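Local coordinates for protein vacuolar aminopeptidase 1 (PDB 5JGF) that removes amino acids, preferably neutral or hydrophobic ones, from the N-terminus of peptides in the yeast vacuole, using zinc, at residues L240-K245 with H438-A443. Sequence-based numbering, arbitrary orientation.
Sequences LFDVQK and HSIRAA. With ZN (zinc ion), chain L.
Arg441 reaches across to the turn after strand 233-242 and binds its backbone. Its NH1 donates to Lys245 O at 2.9 Å, fairly straight at 153°, with the donor tilted from the carbonyl plane. NH2 adds two weak bonds, one to Gln244 O at 3.0 Å and a longer one to Lys245 O. The Arg441 chain is extended from CG to NE, which carries the guanidinium this far. Gln244 crosses it at about a right angle and lays its amide over one guanidinium face, the planes 22° apart. Gln244 OE1 sits 3.3 Å from Arg441 NE, but the angle is too poor for a hydrogen bond. These bonds and the stack are the tightly packed part of the contact.

The Asp242 and Ile440 side is buried but makes fewer contacts. Asp242 CB, with OD2 beside it, lies against Ile440 CG1 and CD1. Asp242 OD1 instead accepts from Gln244 N at 2.8 Å, an Asx turn consistent with setting the chain's course toward the carbonyls that Arg441 binds. Ser439 OG takes Arg441 N in an ST turn. Lys245 marks the more exposed rim; its side chain leaves the backbone away from 438-443, and NZ forms a salt bridge with Asp17.

Gln244 also packs on Gln244 of a second subunit of the dodecamer, where Asp131 forms a salt bridge with Arg441 NH1. With an alanine in place of Arg441, that aspartate and both turn carbonyls would probably lose this donor, and the Gln244 amide its stacking partner.

His438 NE2 binds one of the two zinc ions, with Asp262, Glu299 and a water. The contact thus links the metal-binding loop to the end of strand 233-242 in the six-stranded antiparallel sheet. Beyond the loop the chain enters strand 442-445, which pairs with strand 255-258 in a small three-stranded sheet; Phe257 there packs against Arg441.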
# COMPACT_ATOMS: atom_id res chain seq x y z
N LEU D 240 38.88 13.90 -12.32
CA LEU D 240 38.84 14.60 -11.05
C LEU D 240 39.11 13.42 -10.13
O LEU D 240 38.51 12.36 -10.29
CB LEU D 240 37.47 15.20 -10.75
CG LEU D 240 37.11 16.49 -11.49
CD1 LEU D 240 35.86 17.07 -10.84
CD2 LEU D 240 38.26 17.49 -11.41
N PHE D 241 40.03 13.59 -9.18
CA PHE D 241 40.39 12.50 -8.28
C PHE D 241 40.77 13.02 -6.90
O PHE D 241 41.08 14.20 -6.74
CB PHE D 241 41.57 11.75 -8.88
CG PHE D 241 42.67 12.66 -9.36
CD1 PHE D 241 43.55 13.24 -8.45
CD2 PHE D 241 42.77 12.99 -10.71
CE1 PHE D 241 44.53 14.14 -8.89
CE2 PHE D 241 43.74 13.89 -11.15
CZ PHE D 241 44.63 14.46 -10.24
N ASP D 242 40.74 12.13 -5.91
CA ASP D 242 41.09 12.48 -4.54
C ASP D 242 42.59 12.75 -4.46
O ASP D 242 43.40 11.91 -4.87
CB ASP D 242 40.74 11.32 -3.59
CG ASP D 242 40.75 11.72 -2.13
OD1 ASP D 242 41.44 12.70 -1.77
OD2 ASP D 242 40.07 11.05 -1.33
N VAL D 243 42.97 13.92 -3.94
CA VAL D 243 44.38 14.27 -3.81
C VAL D 243 44.97 13.91 -2.45
O VAL D 243 46.12 14.26 -2.17
CB VAL D 243 44.64 15.77 -4.05
CG1 VAL D 243 44.30 16.14 -5.48
CG2 VAL D 243 43.83 16.60 -3.07
N GLN D 244 44.20 13.25 -1.59
CA GLN D 244 44.74 12.89 -0.28
C GLN D 244 45.73 11.74 -0.43
O GLN D 244 45.37 10.64 -0.86
CB GLN D 244 43.62 12.49 0.69
CG GLN D 244 44.15 12.12 2.08
CD GLN D 244 43.05 11.75 3.06
OE1 GLN D 244 41.99 11.27 2.66
NE2 GLN D 244 43.31 11.95 4.35
N LYS D 245 46.98 12.00 -0.08
CA LYS D 245 48.02 10.99 -0.18
C LYS D 245 47.73 9.79 0.72
O LYS D 245 47.15 9.94 1.80
CB LYS D 245 49.38 11.61 0.19
CG LYS D 245 50.56 10.66 0.05
CD LYS D 245 51.87 11.38 0.33
CE LYS D 245 53.03 10.40 0.39
NZ LYS D 245 54.05 10.66 -0.66
N HIS D 438 36.04 0.14 -4.57
CA HIS D 438 35.27 1.18 -5.26
C HIS D 438 34.96 2.43 -4.45
O HIS D 438 34.24 3.32 -4.92
CB HIS D 438 33.98 0.61 -5.86
CG HIS D 438 34.22 -0.24 -7.06
ND1 HIS D 438 33.20 -0.68 -7.88
CD2 HIS D 438 35.36 -0.74 -7.59
CE1 HIS D 438 33.71 -1.40 -8.86
NE2 HIS D 438 35.02 -1.46 -8.71
N SER D 439 35.48 2.51 -3.24
CA SER D 439 35.30 3.72 -2.44
C SER D 439 36.29 4.71 -3.05
O SER D 439 37.11 4.34 -3.90
CB SER D 439 35.68 3.48 -0.98
OG SER D 439 35.79 4.72 -0.29
N ILE D 440 36.23 5.97 -2.64
CA ILE D 440 37.19 6.94 -3.15
C ILE D 440 38.51 6.74 -2.40
O ILE D 440 39.58 7.14 -2.87
CB ILE D 440 36.67 8.39 -2.98
CG1 ILE D 440 37.53 9.34 -3.82
CG2 ILE D 440 36.66 8.79 -1.51
CD1 ILE D 440 37.04 10.77 -3.86
N ARG D 441 38.44 6.12 -1.22
CA ARG D 441 39.65 5.84 -0.44
C ARG D 441 39.50 4.47 0.22
O ARG D 441 38.70 4.30 1.15
CB ARG D 441 39.89 6.93 0.61
CG ARG D 441 41.28 6.87 1.28
CD ARG D 441 41.47 8.07 2.20
NE ARG D 441 42.74 8.10 2.91
CZ ARG D 441 43.92 8.43 2.38
NH1 ARG D 441 45.01 8.42 3.13
NH2 ARG D 441 44.00 8.76 1.10
N ALA D 442 40.26 3.50 -0.27
CA ALA D 442 40.18 2.13 0.22
C ALA D 442 41.28 1.75 1.20
O ALA D 442 42.06 2.60 1.64
CB ALA D 442 40.17 1.17 -0.97
N ALA D 443 41.35 0.46 1.53
CA ALA D 443 42.35 -0.02 2.47
C ALA D 443 42.74 -1.47 2.25
O ALA D 443 41.94 -2.29 1.81
CB ALA D 443 41.85 0.16 3.90
ZN ZN L . 36.58 -2.47 -9.78
O HOH W 1 37.29 -4.01 -11.01